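PDB 2OWN: putative Oleoyl-[acyl-carrier protein] thioesterase from Lactobacillus plantarum, which probably hydrolyses the thioester of oleoyl-acyl-carrier protein and related acyl-ACPs, releasing free fatty acid and ending chain elongation. Local coordinates for residues 87-99 against 129-143. Sequence-based numbering, arbitrary orientation.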
ATOM      1  N   ARG B  87       9.277  18.166 -12.202  1.00 29.73           N
ATOM      2  CA  ARG B  87      10.372  18.996 -12.731  1.00 29.83           C
ATOM      3  C   ARG B  87      11.537  19.144 -11.741  1.00 30.03           C
ATOM      4  O   ARG B  87      11.309  19.508 -10.583  1.00 31.18           O
ATOM      5  CB  ARG B  87       9.811  20.380 -13.116  1.00 28.65           C
ATOM      6  CG  ARG B  87      10.817  21.388 -13.716  1.00 29.68           C
ATOM      7  CD  ARG B  87      10.127  22.624 -14.306  1.00 30.36           C
ATOM      8  NE  ARG B  87       9.501  23.503 -13.306  1.00 28.75           N
ATOM      9  CZ  ARG B  87       8.769  24.603 -13.555  1.00 30.53           C
ATOM     10  NH1 ARG B  87       8.496  25.019 -14.804  1.00 36.67           N
ATOM     11  NH2 ARG B  87       8.271  25.305 -12.523  1.00 38.35           N
ATOM     12  N   GLY B  88      12.765  18.870 -12.208  1.00 29.83           N
ATOM     13  CA  GLY B  88      14.013  19.032 -11.440  1.00 30.36           C
ATOM     14  C   GLY B  88      14.305  20.487 -11.790  1.00 30.46           C
ATOM     15  O   GLY B  88      15.043  20.768 -12.728  1.00 30.13           O
ATOM     16  N   SER B  89      13.661  21.384 -11.043  1.00 30.99           N
ATOM     17  CA  SER B  89      13.702  22.844 -11.261  1.00 31.01           C
ATOM     18  C   SER B  89      15.067  23.513 -11.171  1.00 31.62           C
ATOM     19  O   SER B  89      15.455  24.245 -12.097  1.00 31.54           O
ATOM     20  CB  SER B  89      12.728  23.527 -10.293  1.00 31.16           C
ATOM     21  OG  SER B  89      11.430  23.019 -10.516  1.00 28.59           O
ATOM     22  N   ALA B  90      15.779  23.255 -10.072  1.00 32.09           N
ATOM     23  CA  ALA B  90      17.108  23.848  -9.835  1.00 32.47           C
ATOM     24  C   ALA B  90      17.959  23.115  -8.792  1.00 33.09           C
ATOM     25  O   ALA B  90      17.501  22.139  -8.185  1.00 33.22           O
ATOM     26  CB  ALA B  90      16.933  25.309  -9.438  1.00 32.55           C
ATOM     27  N   TYR B  91      19.209  23.568  -8.642  1.00 34.25           N
ATOM     28  CA  TYR B  91      20.163  23.009  -7.661  1.00 35.00           C
ATOM     29  C   TYR B  91      21.347  23.954  -7.359  1.00 35.36           C
ATOM     30  O   TYR B  91      21.650  24.842  -8.163  1.00 36.16           O
ATOM     31  CB  TYR B  91      20.716  21.652  -8.149  1.00 34.79           C
ATOM     32  CG  TYR B  91      21.710  21.738  -9.308  1.00 35.78           C
ATOM     33  CD1 TYR B  91      21.280  22.035 -10.622  1.00 35.31           C
ATOM     34  CD2 TYR B  91      23.096  21.515  -9.094  1.00 34.56           C
ATOM     35  CE1 TYR B  91      22.219  22.121 -11.709  1.00 36.09           C
ATOM     36  CE2 TYR B  91      24.041  21.592 -10.172  1.00 34.89           C
ATOM     37  CZ  TYR B  91      23.592  21.896 -11.470  1.00 34.57           C
ATOM     38  OH  TYR B  91      24.489  21.966 -12.507  1.00 35.84           O
ATOM     39  N   ASN B  92      21.971  23.747  -6.196  1.00 35.73           N
ATOM     40  CA  ASN B  92      23.184  24.467  -5.744  1.00 36.10           C
ATOM     41  C   ASN B  92      24.264  23.348  -5.493  1.00 36.32           C
ATOM     42  O   ASN B  92      23.956  22.170  -5.753  1.00 36.44           O
ATOM     43  CB  ASN B  92      22.844  25.475  -4.599  1.00 36.16           C
ATOM     44  CG  ASN B  92      22.537  24.835  -3.234  1.00 36.78           C
ATOM     45  OD1 ASN B  92      22.532  23.624  -3.041  1.00 44.23           O
ATOM     46  ND2 ASN B  92      22.275  25.702  -2.262  1.00 39.14           N
ATOM     47  N   PRO B  93      25.512  23.683  -5.057  1.00 36.86           N
ATOM     48  CA  PRO B  93      26.569  22.655  -4.808  1.00 36.86           C
ATOM     49  C   PRO B  93      26.226  21.380  -3.984  1.00 36.83           C
ATOM     50  O   PRO B  93      26.788  20.319  -4.282  1.00 37.24           O
ATOM     51  CB  PRO B  93      27.655  23.464  -4.085  1.00 37.39           C
ATOM     52  CG  PRO B  93      27.548  24.800  -4.702  1.00 37.78           C
ATOM     53  CD  PRO B  93      26.064  25.034  -4.822  1.00 36.48           C
ATOM     54  N   TYR B  94      25.298  21.498  -3.022  1.00 36.62           N
ATOM     55  CA  TYR B  94      24.852  20.391  -2.137  1.00 36.36           C
ATOM     56  C   TYR B  94      23.355  19.987  -2.216  1.00 35.64           C
ATOM     57  O   TYR B  94      23.063  18.782  -2.167  1.00 34.25           O
ATOM     58  CB  TYR B  94      25.225  20.728  -0.685  1.00 36.81           C
ATOM     59  CG  TYR B  94      26.720  20.791  -0.456  1.00 39.83           C
ATOM     60  CD1 TYR B  94      27.436  21.999  -0.630  1.00 39.98           C
ATOM     61  CD2 TYR B  94      27.445  19.631  -0.083  1.00 41.21           C
ATOM     62  CE1 TYR B  94      28.858  22.058  -0.423  1.00 41.99           C
ATOM     63  CE2 TYR B  94      28.865  19.674   0.128  1.00 40.09           C
ATOM     64  CZ  TYR B  94      29.560  20.889  -0.043  1.00 41.23           C
ATOM     65  OH  TYR B  94      30.923  20.934   0.154  1.00 41.16           O
ATOM     66  N   PHE B  95      22.449  20.969  -2.358  1.00 35.30           N
ATOM     67  CA  PHE B  95      20.974  20.761  -2.398  1.00 35.71           C
ATOM     68  C   PHE B  95      20.337  20.894  -3.795  1.00 34.98           C
ATOM     69  O   PHE B  95      20.737  21.764  -4.573  1.00 35.25           O
ATOM     70  CB  PHE B  95      20.279  21.746  -1.440  1.00 35.93           C
ATOM     71  CG  PHE B  95      20.836  21.721  -0.045  1.00 35.77           C
ATOM     72  CD1 PHE B  95      20.409  20.748   0.879  1.00 38.52           C
ATOM     73  CD2 PHE B  95      21.814  22.660   0.351  1.00 38.59           C
ATOM     74  CE1 PHE B  95      20.945  20.705   2.207  1.00 39.74           C
ATOM     75  CE2 PHE B  95      22.365  22.643   1.674  1.00 39.83           C
ATOM     76  CZ  PHE B  95      21.924  21.657   2.607  1.00 37.30           C
ATOM     77  N   ALA B  96      19.358  20.020  -4.083  1.00 34.62           N
ATOM     78  CA  ALA B  96      18.589  19.973  -5.343  1.00 33.76           C
ATOM     79  C   ALA B  96      17.118  20.283  -5.034  1.00 33.14           C
ATOM     80  O   ALA B  96      16.555  19.667  -4.132  1.00 31.71           O
ATOM     81  CB  ALA B  96      18.711  18.607  -5.985  1.00 33.33           C
ATOM     82  N   TYR B  97      16.514  21.212  -5.789  1.00 33.07           N
ATOM     83  CA  TYR B  97      15.108  21.649  -5.634  1.00 32.22           C
ATOM     84  C   TYR B  97      14.222  20.957  -6.689  1.00 32.43           C
ATOM     85  O   TYR B  97      14.398  21.216  -7.881  1.00 31.57           O
ATOM     86  CB  TYR B  97      15.028  23.181  -5.728  1.00 31.16           C
ATOM     87  CG  TYR B  97      13.638  23.774  -5.596  1.00 30.25           C
ATOM     88  CD1 TYR B  97      12.924  23.673  -4.377  1.00 28.80           C
ATOM     89  CD2 TYR B  97      13.039  24.491  -6.666  1.00 28.13           C
ATOM     90  CE1 TYR B  97      11.615  24.240  -4.233  1.00 25.57           C
ATOM     91  CE2 TYR B  97      11.733  25.070  -6.535  1.00 29.24           C
ATOM     92  CZ  TYR B  97      11.031  24.936  -5.315  1.00 27.87           C
ATOM     93  OH  TYR B  97       9.782  25.491  -5.191  1.00 28.52           O
ATOM     94  N   ARG B  98      13.284  20.105  -6.237  1.00 33.34           N
ATOM     95  CA  ARG B  98      12.363  19.344  -7.106  1.00 32.72           C
ATOM     96  C   ARG B  98      10.890  19.650  -6.795  1.00 32.62           C
ATOM     97  O   ARG B  98      10.467  19.553  -5.632  1.00 31.81           O
ATOM     98  CB  ARG B  98      12.667  17.855  -6.970  1.00 32.71           C
ATOM     99  CG  ARG B  98      11.796  16.896  -7.812  1.00 32.56           C
ATOM    100  CD  ARG B  98      12.394  15.489  -7.866  1.00 34.96           C
ATOM    101  NE  ARG B  98      13.517  15.469  -8.810  1.00 33.98           N
ATOM    102  CZ  ARG B  98      13.473  15.134 -10.109  1.00 37.64           C
ATOM    103  NH1 ARG B  98      12.352  14.718 -10.723  1.00 39.13           N
ATOM    104  NH2 ARG B  98      14.605  15.199 -10.819  1.00 35.05           N
ATOM    105  N   GLU B  99      10.131  19.988  -7.849  1.00 31.85           N
ATOM    106  CA  GLU B  99       8.700  20.315  -7.789  1.00 31.50           C
ATOM    107  C   GLU B  99       7.831  19.221  -8.430  1.00 31.20           C
ATOM    108  O   GLU B  99       8.269  18.567  -9.390  1.00 30.27           O
ATOM    109  CB  GLU B  99       8.431  21.640  -8.483  1.00 31.61           C
ATOM    110  CG  GLU B  99       8.970  22.845  -7.739  1.00 34.35           C
ATOM    111  CD  GLU B  99       8.732  24.104  -8.513  1.00 30.71           C
ATOM    112  OE1 GLU B  99       9.556  24.459  -9.380  1.00 42.21           O
ATOM    113  OE2 GLU B  99       7.756  24.803  -8.207  1.00 42.71           O
ATOM    114  N   LYS B 129      29.041  16.457  -2.557  1.00 49.59           N
ATOM    115  CA  LYS B 129      28.635  17.520  -3.509  1.00 48.93           C
ATOM    116  C   LYS B 129      27.810  16.920  -4.657  1.00 48.61           C
ATOM    117  O   LYS B 129      28.004  15.741  -5.010  1.00 48.52           O
ATOM    118  CB  LYS B 129      29.847  18.265  -4.084  1.00 49.02           C
ATOM    119  CG  LYS B 129      30.697  18.983  -3.051  1.00 48.20           C
ATOM    120  CD  LYS B 129      31.881  19.671  -3.696  1.00 48.95           C
ATOM    121  CE  LYS B 129      32.726  20.401  -2.668  1.00 48.71           C
ATOM    122  NZ  LYS B 129      33.904  21.070  -3.287  1.00 50.30           N
ATOM    123  N   ILE B 130      26.893  17.719  -5.220  1.00 47.70           N
ATOM    124  CA  ILE B 130      26.031  17.280  -6.336  1.00 47.31           C
ATOM    125  C   ILE B 130      26.863  17.212  -7.628  1.00 47.00           C
ATOM    126  O   ILE B 130      27.512  18.198  -7.996  1.00 47.04           O
ATOM    127  CB  ILE B 130      24.778  18.186  -6.553  1.00 47.34           C
ATOM    128  CG1 ILE B 130      23.892  18.192  -5.301  1.00 47.95           C
ATOM    129  CG2 ILE B 130      23.950  17.715  -7.762  1.00 46.98           C
ATOM    130  CD1 ILE B 130      22.619  19.011  -5.429  1.00 46.81           C
ATOM    131  N   LEU B 131      26.829  16.048  -8.288  1.00 46.46           N
ATOM    132  CA  LEU B 131      27.531  15.798  -9.545  1.00 46.67           C
ATOM    133  C   LEU B 131      26.650  16.402 -10.654  1.00 46.65           C
ATOM    134  O   LEU B 131      25.476  15.999 -10.744  1.00 46.10           O
ATOM    135  CB  LEU B 131      27.729  14.294  -9.797  1.00 46.37           C
ATOM    136  CG  LEU B 131      28.495  13.476  -8.751  1.00 46.36           C
ATOM    137  CD1 LEU B 131      28.456  11.995  -9.109  1.00 45.98           C
ATOM    138  CD2 LEU B 131      29.938  13.949  -8.586  1.00 46.67           C
ATOM    139  N   PRO B 132      27.168  17.384 -11.458  1.00 46.79           N
ATOM    140  CA  PRO B 132      26.342  17.976 -12.546  1.00 46.71           C
ATOM    141  C   PRO B 132      25.855  16.991 -13.645  1.00 46.57           C
ATOM    142  O   PRO B 132      24.830  17.274 -14.257  1.00 46.75           O
ATOM    143  CB  PRO B 132      27.243  19.086 -13.120  1.00 46.75           C
ATOM    144  CG  PRO B 132      28.600  18.693 -12.759  1.00 48.13           C
ATOM    145  CD  PRO B 132      28.499  18.024 -11.427  1.00 46.80           C
ATOM    146  N   GLU B 133      26.583  15.888 -13.882  1.00 46.29           N
ATOM    147  CA  GLU B 133      26.182  14.835 -14.858  1.00 46.01           C
ATOM    148  C   GLU B 133      24.858  14.134 -14.467  1.00 44.56           C
ATOM    149  O   GLU B 133      24.074  13.787 -15.351  1.00 43.66           O
ATOM    150  CB  GLU B 133      27.294  13.786 -15.085  1.00 46.27           C
ATOM    151  CG  GLU B 133      27.701  12.929 -13.850  1.00 48.89           C
ATOM    152  CD  GLU B 133      28.835  11.934 -14.120  1.00 49.02           C
ATOM    153  OE1 GLU B 133      29.235  11.720 -15.289  1.00 54.11           O
ATOM    154  OE2 GLU B 133      29.322  11.343 -13.134  1.00 56.31           O
ATOM    155  N   LEU B 134      24.642  13.925 -13.160  1.00 43.80           N
ATOM    156  CA  LEU B 134      23.402  13.303 -12.621  1.00 42.88           C
ATOM    157  C   LEU B 134      22.180  14.266 -12.526  1.00 41.93           C
ATOM    158  O   LEU B 134      21.069  13.790 -12.272  1.00 42.20           O
ATOM    159  CB  LEU B 134      23.666  12.645 -11.253  1.00 42.97           C
ATOM    160  CG  LEU B 134      24.813  11.621 -11.182  1.00 42.57           C
ATOM    161  CD1 LEU B 134      24.942  11.088  -9.766  1.00 42.46           C
ATOM    162  CD2 LEU B 134      24.651  10.458 -12.159  1.00 41.13           C
ATOM    163  N   VAL B 135      22.400  15.584 -12.689  1.00 40.69           N
ATOM    164  CA  VAL B 135      21.362  16.648 -12.674  1.00 39.68           C
ATOM    165  C   VAL B 135      21.130  17.306 -14.065  1.00 38.15           C
ATOM    166  O   VAL B 135      19.993  17.707 -14.346  1.00 37.32           O
ATOM    167  CB  VAL B 135      21.687  17.716 -11.583  1.00 40.49           C
ATOM    168  CG1 VAL B 135      20.626  18.818 -11.501  1.00 42.95           C
ATOM    169  CG2 VAL B 135      21.769  17.051 -10.235  1.00 40.94           C
ATOM    170  N   ALA B 136      22.186  17.430 -14.894  1.00 37.01           N
ATOM    171  CA  ALA B 136      22.134  18.025 -16.277  1.00 36.44           C
ATOM    172  C   ALA B 136      20.980  17.549 -17.192  1.00 35.62           C
ATOM    173  O   ALA B 136      20.338  18.414 -17.807  1.00 36.02           O
ATOM    174  CB  ALA B 136      23.481  17.866 -17.019  1.00 35.51           C
ATOM    175  N   PRO B 137      20.722  16.205 -17.300  1.00 34.04           N
ATOM    176  CA  PRO B 137      19.586  15.673 -18.104  1.00 33.76           C
ATOM    177  C   PRO B 137      18.187  16.244 -17.744  1.00 32.69           C
ATOM    178  O   PRO B 137      17.332  16.302 -18.621  1.00 32.02           O
ATOM    179  CB  PRO B 137      19.651  14.161 -17.846  1.00 33.90           C
ATOM    180  CG  PRO B 137      21.056  13.904 -17.564  1.00 33.70           C
ATOM    181  CD  PRO B 137      21.512  15.084 -16.755  1.00 34.19           C
ATOM    182  N   TYR B 138      17.980  16.658 -16.485  1.00 32.17           N
ATOM    183  CA  TYR B 138      16.719  17.299 -16.047  1.00 31.79           C
ATOM    184  C   TYR B 138      16.613  18.777 -16.518  1.00 30.96           C
ATOM    185  O   TYR B 138      15.519  19.347 -16.444  1.00 28.84           O
ATOM    186  CB  TYR B 138      16.547  17.288 -14.513  1.00 31.17           C
ATOM    187  CG  TYR B 138      16.695  15.939 -13.841  1.00 29.21           C
ATOM    188  CD1 TYR B 138      15.867  14.846 -14.199  1.00 29.12           C
ATOM    189  CD2 TYR B 138      17.625  15.757 -12.787  1.00 27.08           C
ATOM    190  CE1 TYR B 138      16.010  13.564 -13.553  1.00 29.88           C
ATOM    191  CE2 TYR B 138      17.766  14.504 -12.126  1.00 30.11           C
ATOM    192  CZ  TYR B 138      16.953  13.418 -12.507  1.00 30.11           C
ATOM    193  OH  TYR B 138      17.111  12.222 -11.859  1.00 30.39           O
ATOM    194  N   GLN B 139      17.736  19.381 -16.955  1.00 31.74           N
ATOM    195  CA  GLN B 139      17.859  20.781 -17.414  1.00 32.20           C
ATOM    196  C   GLN B 139      17.610  21.767 -16.237  1.00 32.26           C
ATOM    197  O   GLN B 139      17.048  22.843 -16.424  1.00 32.64           O
ATOM    198  CB  GLN B 139      16.991  21.053 -18.666  1.00 31.97           C
ATOM    199  CG  GLN B 139      17.314  20.117 -19.851  1.00 33.41           C
ATOM    200  CD  GLN B 139      16.528  20.409 -21.131  1.00 32.81           C
ATOM    201  OE1 GLN B 139      15.744  21.360 -21.211  1.00 38.10           O
ATOM    202  NE2 GLN B 139      16.744  19.576 -22.144  1.00 33.89           N
ATOM    203  N   SER B 140      18.122  21.402 -15.052  1.00 33.09           N
ATOM    204  CA  SER B 140      17.967  22.177 -13.809  1.00 34.14           C
ATOM    205  C   SER B 140      18.896  23.394 -13.820  1.00 35.03           C
ATOM    206  O   SER B 140      20.058  23.251 -14.232  1.00 35.08           O
ATOM    207  CB  SER B 140      18.317  21.313 -12.586  1.00 34.14           C
ATOM    208  OG  SER B 140      17.603  20.093 -12.566  1.00 34.27           O
ATOM    209  N   GLU B 141      18.402  24.567 -13.384  1.00 35.68           N
ATOM    210  CA  GLU B 141      19.238  25.791 -13.355  1.00 37.29           C
ATOM    211  C   GLU B 141      20.163  25.785 -12.127  1.00 36.64           C
ATOM    212  O   GLU B 141      19.763  25.321 -11.051  1.00 35.02           O
ATOM    213  CB  GLU B 141      18.439  27.105 -13.424  1.00 37.78           C
ATOM    214  CG  GLU B 141      17.482  27.456 -12.270  1.00 38.89           C
ATOM    215  CD  GLU B 141      16.937  28.901 -12.341  1.00 39.20           C
ATOM    216  OE1 GLU B 141      17.136  29.631 -13.347  1.00 43.06           O
ATOM    217  OE2 GLU B 141      16.302  29.323 -11.350  1.00 48.26           O
ATOM    218  N   VAL B 142      21.378  26.316 -12.307  1.00 36.11           N
ATOM    219  CA  VAL B 142      22.396  26.410 -11.252  1.00 36.76           C
ATOM    220  C   VAL B 142      22.095  27.705 -10.487  1.00 37.61           C
ATOM    221  O   VAL B 142      22.054  28.779 -11.105  1.00 38.30           O
ATOM    222  CB  VAL B 142      23.845  26.428 -11.821  1.00 37.05           C
ATOM    223  CG1 VAL B 142      24.885  26.489 -10.696  1.00 35.54           C
ATOM    224  CG2 VAL B 142      24.093  25.198 -12.700  1.00 35.25           C
ATOM    225  N   VAL B 143      21.915  27.596  -9.164  1.00 38.05           N
ATOM    226  CA  VAL B 143      21.593  28.733  -8.267  1.00 37.93           C
ATOM    227  C   VAL B 143      22.506  28.817  -7.032  1.00 38.31           C
ATOM    228  O   VAL B 143      23.323  27.926  -6.770  1.00 38.57           O
ATOM    229  CB  VAL B 143      20.096  28.683  -7.834  1.00 38.33           C
ATOM    230  CG1 VAL B 143      19.192  28.852  -9.047  1.00 38.07           C
ATOM    231  CG2 VAL B 143      19.764  27.392  -7.085  1.00 36.10           C
TER
HETATM  232  O   HOH W   1      13.274  18.451 -14.962  1.00 48.81           O
HETATM  233  O   HOH W   2      16.726  19.834  -9.717  1.00 63.80           O
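The ring of Tyr-91, at the end of strand 81-91, packs against Ile-130, Val-135, Ser-140 and Val-142 of residues 129-143, and illustrates how a chain excursion leaves a hairpin at its turn and returns along one of its strands. Its CG sits between the backbone N and the carbonyl carbon (chi1 73°), which swings the ring over the loop. There Val-135 CG1 makes a CH-pi contact with one face, 3.8 Å from the ring centroid, while Ser-140 O meets the ring edge near its plane. Val-142 CG2 packs obliquely against the phenol end, and Ile-130 CG2 touches CD2. Ile-130 CD1 lies 3.4 Å from Phe-95 C and also touches Ala-96 CB; Trp-63 of strand 61-72 touches both side chains. Ile-130 covers Tyr-94 O, which has no polar partner in the model.

Backbone bonds frame this apolar cluster. Ile-130 N is held by Pro-93 O at 2.8 Å; farther along, Glu-141 N, Glu-141 O and Val-143 N pair with Ser-89 O, Tyr-91 N and Tyr-91 O, adding a short parallel strand beside the antiparallel hairpin. Next to the classic bulge at Ser-89 and Ala-90, Ser-140 OG donates to Gly-88 O at 2.7 Å, approaching from above the carbonyl plane.

Deeper in, the Arg-98 chain bends at chi3 (-77°) and puts NH2 over the centre of the Tyr-138 ring, 3.2 Å above its plane. The guanidinium stands steeply to the ring, 76° between planes, in a cation-pi contact; Tyr-138 OH is hydrogen-bonded to Ser-46 OG of helix 31-48. The contact thus fastens the 129-143 segment to the end of this hairpin in the hotdog-type N-terminal domain, and the aromatic face probably offers the arginine's charge some electrostatic stabilisation.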